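Local coordinates for protein peptidoglycan D,D-transpeptidase FtsI (Yersinia pestis, PDB 6SYN) that probably cross-links septal peptidoglycan as a class B penicillin-binding protein, a D,D-transpeptidase of cell division that is acylated by beta-lactams, at residues L274-D288 / I300-L314. Numbering follows the deposited sequence.
Sequences LNTLPYFVNGHQIKD and ILQKSSNVGVSKLAL. With CB9 ((2R,4S)-2-[(1R)-1-{[(2S)-2-carboxy-2-phenylacetyl]amino}-2-oxoethyl]-5,5-dimethyl-1,3-thiazolidine-4-carboxylic acid), chain D.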
loop_
_atom_site.group_PDB
_atom_site.type_symbol
_atom_site.label_atom_id
_atom_site.label_comp_id
_atom_site.label_asym_id
_atom_site.label_seq_id
_atom_site.Cartn_x
_atom_site.Cartn_y
_atom_site.Cartn_z
ATOM N N LEU A 274 28.163 -20.195 8.047
ATOM C CA LEU A 274 27.340 -20.939 9.041
ATOM C C LEU A 274 26.870 -22.267 8.441
ATOM O O LEU A 274 26.515 -22.289 7.243
ATOM C CB LEU A 274 26.143 -20.073 9.456
ATOM C CG LEU A 274 26.377 -19.150 10.653
ATOM C CD1 LEU A 274 27.517 -18.187 10.387
ATOM C CD2 LEU A 274 25.118 -18.379 11.012
ATOM N N ASN A 275 26.879 -23.329 9.251
ATOM C CA ASN A 275 26.202 -24.622 8.964
ATOM C C ASN A 275 24.700 -24.338 8.822
ATOM O O ASN A 275 24.107 -23.840 9.800
ATOM C CB ASN A 275 26.500 -25.657 10.055
ATOM C CG ASN A 275 25.836 -26.996 9.813
ATOM O OD1 ASN A 275 24.610 -27.095 9.778
ATOM N ND2 ASN A 275 26.637 -28.037 9.651
ATOM N N THR A 276 24.114 -24.627 7.654
ATOM C CA THR A 276 22.699 -24.304 7.318
ATOM C C THR A 276 21.891 -25.597 7.144
ATOM O O THR A 276 20.795 -25.531 6.557
ATOM C CB THR A 276 22.636 -23.368 6.105
ATOM O OG1 THR A 276 23.584 -23.827 5.141
ATOM C CG2 THR A 276 22.930 -21.929 6.472
ATOM N N LEU A 277 22.383 -26.715 7.687
ATOM C CA LEU A 277 21.684 -28.029 7.667
ATOM C C LEU A 277 20.476 -27.975 8.600
ATOM O O LEU A 277 20.443 -27.171 9.529
ATOM C CB LEU A 277 22.660 -29.133 8.082
ATOM C CG LEU A 277 23.782 -29.409 7.085
ATOM C CD1 LEU A 277 24.880 -30.250 7.719
ATOM C CD2 LEU A 277 23.242 -30.087 5.833
ATOM N N PRO A 278 19.447 -28.828 8.384
ATOM C CA PRO A 278 18.288 -28.875 9.275
ATOM C C PRO A 278 18.725 -29.201 10.707
ATOM O O PRO A 278 19.602 -30.028 10.855
ATOM C CB PRO A 278 17.428 -30.012 8.711
ATOM C CG PRO A 278 17.868 -30.125 7.266
ATOM C CD PRO A 278 19.346 -29.799 7.284
ATOM N N TYR A 279 18.145 -28.525 11.702
ATOM C CA TYR A 279 18.394 -28.783 13.146
ATOM C C TYR A 279 17.107 -28.530 13.933
ATOM O O TYR A 279 16.098 -28.085 13.333
ATOM C CB TYR A 279 19.582 -27.964 13.654
ATOM C CG TYR A 279 19.312 -26.516 13.980
ATOM C CD1 TYR A 279 18.884 -25.624 13.010
ATOM C CD2 TYR A 279 19.533 -26.022 15.258
ATOM C CE1 TYR A 279 18.662 -24.287 13.304
ATOM C CE2 TYR A 279 19.313 -24.689 15.569
ATOM C CZ TYR A 279 18.876 -23.817 14.588
ATOM O OH TYR A 279 18.665 -22.500 14.887
ATOM N N PHE A 280 17.136 -28.846 15.232
ATOM C CA PHE A 280 15.954 -28.786 16.127
ATOM C C PHE A 280 16.116 -27.626 17.113
ATOM O O PHE A 280 17.233 -27.346 17.598
ATOM C CB PHE A 280 15.705 -30.132 16.815
ATOM C CG PHE A 280 15.046 -31.168 15.936
ATOM C CD1 PHE A 280 13.723 -31.034 15.548
ATOM C CD2 PHE A 280 15.749 -32.282 15.495
ATOM C CE1 PHE A 280 13.118 -31.987 14.739
ATOM C CE2 PHE A 280 15.143 -33.235 14.687
ATOM C CZ PHE A 280 13.829 -33.085 14.309
ATOM N N VAL A 281 14.985 -26.960 17.344
ATOM C CA VAL A 281 14.770 -25.832 18.292
ATOM C C VAL A 281 13.473 -26.158 19.050
ATOM O O VAL A 281 12.391 -26.113 18.419
ATOM C CB VAL A 281 14.716 -24.501 17.515
ATOM C CG1 VAL A 281 14.387 -23.305 18.398
ATOM C CG2 VAL A 281 16.009 -24.259 16.752
ATOM N N ASN A 282 13.590 -26.576 20.315
ATOM C CA ASN A 282 12.455 -26.989 21.191
ATOM C C ASN A 282 11.689 -28.168 20.570
ATOM O O ASN A 282 10.464 -28.275 20.832
ATOM C CB ASN A 282 11.458 -25.849 21.447
ATOM C CG ASN A 282 12.019 -24.653 22.192
ATOM O OD1 ASN A 282 11.457 -23.560 22.109
ATOM N ND2 ASN A 282 13.095 -24.844 22.942
ATOM N N GLY A 283 12.356 -29.010 19.772
ATOM C CA GLY A 283 11.750 -30.201 19.143
ATOM C C GLY A 283 10.993 -29.890 17.859
ATOM O O GLY A 283 10.361 -30.825 17.324
ATOM N N HIS A 284 11.038 -28.637 17.387
ATOM C CA HIS A 284 10.558 -28.198 16.044
ATOM C C HIS A 284 11.760 -28.113 15.088
ATOM O O HIS A 284 12.803 -27.557 15.496
ATOM C CB HIS A 284 9.823 -26.848 16.129
ATOM C CG HIS A 284 8.583 -26.857 16.965
ATOM N ND1 HIS A 284 8.470 -26.109 18.127
ATOM C CD2 HIS A 284 7.403 -27.500 16.812
ATOM C CE1 HIS A 284 7.280 -26.296 18.653
ATOM N NE2 HIS A 284 6.606 -27.147 17.867
ATOM N N GLN A 285 11.627 -28.646 13.868
ATOM C CA GLN A 285 12.703 -28.647 12.838
ATOM C C GLN A 285 12.723 -27.296 12.111
ATOM O O GLN A 285 11.708 -26.952 11.487
ATOM C CB GLN A 285 12.505 -29.784 11.826
ATOM C CG GLN A 285 13.773 -30.132 11.051
ATOM C CD GLN A 285 13.577 -31.167 9.969
ATOM O OE1 GLN A 285 14.538 -31.740 9.462
ATOM N NE2 GLN A 285 12.330 -31.411 9.594
ATOM N N ILE A 286 13.834 -26.560 12.194
ATOM C CA ILE A 286 14.143 -25.431 11.268
ATOM C C ILE A 286 14.874 -26.043 10.071
ATOM O O ILE A 286 16.009 -26.512 10.263
ATOM C CB ILE A 286 14.991 -24.318 11.922
ATOM C CG1 ILE A 286 14.572 -23.996 13.360
ATOM C CG2 ILE A 286 14.986 -23.074 11.045
ATOM C CD1 ILE A 286 13.219 -23.354 13.485
ATOM N N LYS A 287 14.236 -26.083 8.899
ATOM C CA LYS A 287 14.907 -26.490 7.637
ATOM C C LYS A 287 14.671 -25.417 6.572
ATOM O O LYS A 287 13.690 -24.645 6.682
ATOM C CB LYS A 287 14.465 -27.886 7.182
ATOM C CG LYS A 287 13.010 -28.033 6.757
ATOM C CD LYS A 287 12.808 -29.158 5.760
ATOM C CE LYS A 287 11.359 -29.380 5.379
ATOM N NZ LYS A 287 11.233 -30.396 4.307
ATOM N N ASP A 288 15.571 -25.375 5.593
ATOM C CA ASP A 288 15.547 -24.409 4.471
ATOM C C ASP A 288 14.867 -25.069 3.269
ATOM O O ASP A 288 14.892 -26.315 3.169
ATOM C CB ASP A 288 16.963 -23.928 4.149
ATOM C CG ASP A 288 17.495 -22.896 5.126
ATOM O OD1 ASP A 288 16.683 -22.309 5.859
ATOM O OD2 ASP A 288 18.719 -22.683 5.138
ATOM N N ILE A 300 23.096 -16.190 3.183
ATOM C CA ILE A 300 21.884 -16.306 4.049
ATOM C C ILE A 300 20.774 -15.388 3.512
ATOM O O ILE A 300 19.612 -15.840 3.481
ATOM C CB ILE A 300 22.254 -16.050 5.524
ATOM C CG1 ILE A 300 23.098 -17.214 6.052
ATOM C CG2 ILE A 300 21.028 -15.815 6.397
ATOM C CD1 ILE A 300 24.013 -16.858 7.196
ATOM N N LEU A 301 21.098 -14.172 3.069
ATOM C CA LEU A 301 20.100 -13.247 2.460
ATOM C C LEU A 301 19.849 -13.632 0.992
ATOM O O LEU A 301 18.706 -13.474 0.535
ATOM C CB LEU A 301 20.594 -11.801 2.596
ATOM C CG LEU A 301 20.774 -11.297 4.031
ATOM C CD1 LEU A 301 21.425 -9.924 4.040
ATOM C CD2 LEU A 301 19.453 -11.250 4.778
ATOM N N GLN A 302 20.873 -14.137 0.294
ATOM C CA GLN A 302 20.849 -14.524 -1.148
ATOM C C GLN A 302 19.915 -15.718 -1.371
ATOM O O GLN A 302 19.139 -15.682 -2.343
ATOM C CB GLN A 302 22.267 -14.894 -1.602
ATOM C CG GLN A 302 22.383 -15.317 -3.061
ATOM C CD GLN A 302 23.612 -16.154 -3.321
ATOM O OE1 GLN A 302 23.978 -17.024 -2.541
ATOM N NE2 GLN A 302 24.259 -15.911 -4.443
ATOM N N LYS A 303 20.035 -16.741 -0.519
ATOM C CA LYS A 303 19.275 -18.021 -0.585
ATOM C C LYS A 303 17.999 -17.942 0.258
ATOM O O LYS A 303 17.140 -18.843 0.117
ATOM C CB LYS A 303 20.139 -19.177 -0.077
ATOM C CG LYS A 303 20.827 -19.978 -1.168
ATOM C CD LYS A 303 21.398 -19.103 -2.244
ATOM C CE LYS A 303 22.296 -19.857 -3.194
ATOM N NZ LYS A 303 21.522 -20.392 -4.337
ATOM N N SER A 304 17.893 -16.910 1.096
ATOM C CA SER A 304 16.867 -16.770 2.161
ATOM C C SER A 304 16.925 -17.999 3.081
ATOM O O SER A 304 15.985 -18.811 3.073
ATOM C CB SER A 304 15.499 -16.543 1.579
ATOM O OG SER A 304 14.725 -15.748 2.465
ATOM N N SER A 305 18.003 -18.112 3.857
ATOM C CA SER A 305 18.235 -19.218 4.824
ATOM C C SER A 305 17.489 -18.932 6.133
ATOM O O SER A 305 17.834 -17.950 6.814
ATOM C CB SER A 305 19.709 -19.435 5.062
ATOM O OG SER A 305 19.928 -20.544 5.924
ATOM N N ASN A 306 16.506 -19.771 6.466
ATOM C CA ASN A 306 15.780 -19.736 7.763
ATOM C C ASN A 306 16.719 -20.240 8.865
ATOM O O ASN A 306 16.755 -19.604 9.931
ATOM C CB ASN A 306 14.486 -20.557 7.737
ATOM C CG ASN A 306 13.361 -19.911 6.953
ATOM O OD1 ASN A 306 13.478 -18.790 6.467
ATOM N ND2 ASN A 306 12.251 -20.615 6.831
ATOM N N VAL A 307 17.444 -21.336 8.614
ATOM C CA VAL A 307 18.431 -21.916 9.577
ATOM C C VAL A 307 19.485 -20.844 9.875
ATOM O O VAL A 307 19.767 -20.606 11.073
ATOM C CB VAL A 307 19.085 -23.207 9.041
ATOM C CG1 VAL A 307 20.345 -23.564 9.815
ATOM C CG2 VAL A 307 18.117 -24.381 9.035
ATOM N N GLY A 308 20.036 -20.245 8.810
ATOM C CA GLY A 308 21.036 -19.161 8.843
ATOM C C GLY A 308 20.662 -18.073 9.833
ATOM O O GLY A 308 21.461 -17.836 10.757
ATOM N N VAL A 309 19.481 -17.464 9.668
ATOM C CA VAL A 309 19.000 -16.320 10.506
ATOM C C VAL A 309 18.578 -16.828 11.892
ATOM O O VAL A 309 18.726 -16.054 12.861
ATOM C CB VAL A 309 17.862 -15.513 9.839
ATOM C CG1 VAL A 309 18.348 -14.775 8.601
ATOM C CG2 VAL A 309 16.639 -16.358 9.516
ATOM N N SER A 310 18.052 -18.052 11.994
ATOM C CA SER A 310 17.661 -18.671 13.289
ATOM C C SER A 310 18.911 -18.827 14.159
ATOM O O SER A 310 18.834 -18.570 15.375
ATOM C CB SER A 310 16.961 -19.995 13.109
ATOM O OG SER A 310 17.907 -21.043 12.942
ATOM N N LYS A 311 20.027 -19.232 13.555
ATOM C CA LYS A 311 21.302 -19.429 14.289
ATOM C C LYS A 311 21.837 -18.062 14.732
ATOM O O LYS A 311 22.436 -18.007 15.825
ATOM C CB LYS A 311 22.292 -20.247 13.456
ATOM C CG LYS A 311 22.047 -21.750 13.515
ATOM C CD LYS A 311 22.903 -22.562 12.580
ATOM C CE LYS A 311 22.682 -24.052 12.743
ATOM N NZ LYS A 311 23.843 -24.841 12.261
ATOM N N LEU A 312 21.601 -17.001 13.948
ATOM C CA LEU A 312 22.073 -15.619 14.257
ATOM C C LEU A 312 21.259 -15.042 15.423
ATOM O O LEU A 312 21.872 -14.498 16.359
ATOM C CB LEU A 312 21.964 -14.735 13.008
ATOM C CG LEU A 312 22.880 -15.100 11.836
ATOM C CD1 LEU A 312 22.691 -14.127 10.678
ATOM C CD2 LEU A 312 24.343 -15.146 12.259
ATOM N N ALA A 313 19.931 -15.161 15.363
ATOM C CA ALA A 313 18.993 -14.802 16.453
ATOM C C ALA A 313 19.428 -15.456 17.770
ATOM O O ALA A 313 19.542 -14.724 18.769
ATOM C CB ALA A 313 17.595 -15.224 16.090
ATOM N N LEU A 314 19.656 -16.776 17.764
ATOM C CA LEU A 314 19.835 -17.597 18.995
ATOM C C LEU A 314 21.269 -17.482 19.536
ATOM O O LEU A 314 21.493 -17.946 20.668
ATOM C CB LEU A 314 19.456 -19.056 18.704
ATOM C CG LEU A 314 17.954 -19.341 18.641
ATOM C CD1 LEU A 314 17.671 -20.681 17.979
ATOM C CD2 LEU A 314 17.326 -19.302 20.026
HETATM C C CB9 D . 10.730 -16.279 4.163
HETATM N N CB9 D . 9.798 -18.598 3.938
HETATM O O CB9 D . 9.728 -15.740 3.760
HETATM C CA CB9 D . 11.001 -17.777 4.099
HETATM C CB CB9 D . 12.110 -18.073 3.047
HETATM C CAA CB9 D . 12.442 -19.072 -0.438
HETATM C CAB CB9 D . 10.049 -19.517 0.109
HETATM O OAD CB9 D . 10.502 -16.517 -1.154
HETATM O OAE CB9 D . 7.189 -21.972 5.955
HETATM O OAF CB9 D . 9.863 -19.276 6.072
HETATM O OAG CB9 D . 12.108 -15.514 -0.099
HETATM O OAH CB9 D . 7.058 -19.857 6.143
HETATM C CAJ CB9 D . 7.103 -21.781 0.721
HETATM C CAK CB9 D . 8.222 -22.400 1.228
HETATM C CAL CB9 D . 6.467 -20.810 1.457
HETATM C CAM CB9 D . 8.709 -22.043 2.475
HETATM C CAN CB9 D . 6.954 -20.443 2.706
HETATM N NAP CB9 D . 12.169 -17.092 1.954
HETATM S SAQ CB9 D . 11.839 -19.652 2.183
HETATM C CAR CB9 D . 11.255 -16.375 -0.206
HETATM C CAS CB9 D . 7.518 -20.855 5.651
HETATM C CAT CB9 D . 9.470 -19.447 4.918
HETATM C CAU CB9 D . 8.105 -21.036 3.217
HETATM C CAX CB9 D . 11.119 -17.363 0.965
HETATM C CAY CB9 D . 8.641 -20.710 4.606
HETATM C CAZ CB9 D . 11.336 -18.865 0.583
HETATM O O HOH W 1 22.523 -27.025 11.178
HETATM O O HOH W 2 11.494 -23.059 8.014
HETATM O O HOH W 3 14.534 -20.999 3.523
#
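Lys311 lies across the Tyr279 ring and ends on the backbone of Asn275. Its CB meets Leu274 CD2. CG sits beside the phenol end of Tyr279, with Lys311 CG 3.7 Å from Tyr279 OH. CD passes Asn275 O. CE lies over the ring centre, a CH-pi contact 4.0 Å above the plane. The extended chain then rises from the face, and NZ stands farther above the ring. There Lys311 NZ donates to Asn275 O over 2.7 Å, from above the carbonyl plane, and more weakly to Asn275 OD1. A water also accepts from NZ and links it to Leu277 O. At the ring edge, Tyr279 OH donates to Ser310 OG, which in turn donates to Val307 O. Val307 CG1 rests on Thr276 CA and Leu277 O, while its CG2 meets Ile286 O and CG2.

The other end of the contact is polar. Asp288 meets the start of helix 306-314 with the syn sides of both carboxylate oxygens. Asp288 OD1 accepts from Val307 N at 3.0 Å, with an N-H...O angle of 164°. Asp288 OD2 accepts from Ser305 OG at 2.6 Å. Ser305 is the N-cap, and its OG also accepts from Gly308 N.

Asp288 thus ties segment 274-288 to the turn that carries Ser304 and Asn306. Asn306 ND2 donates to CB9 OAF over 2.8 Å, and Ser304 OG accepts from CB9 NAP. Ser304-Ser305-Asn306 matches the SxN motif of the penicillin-binding transpeptidase active site.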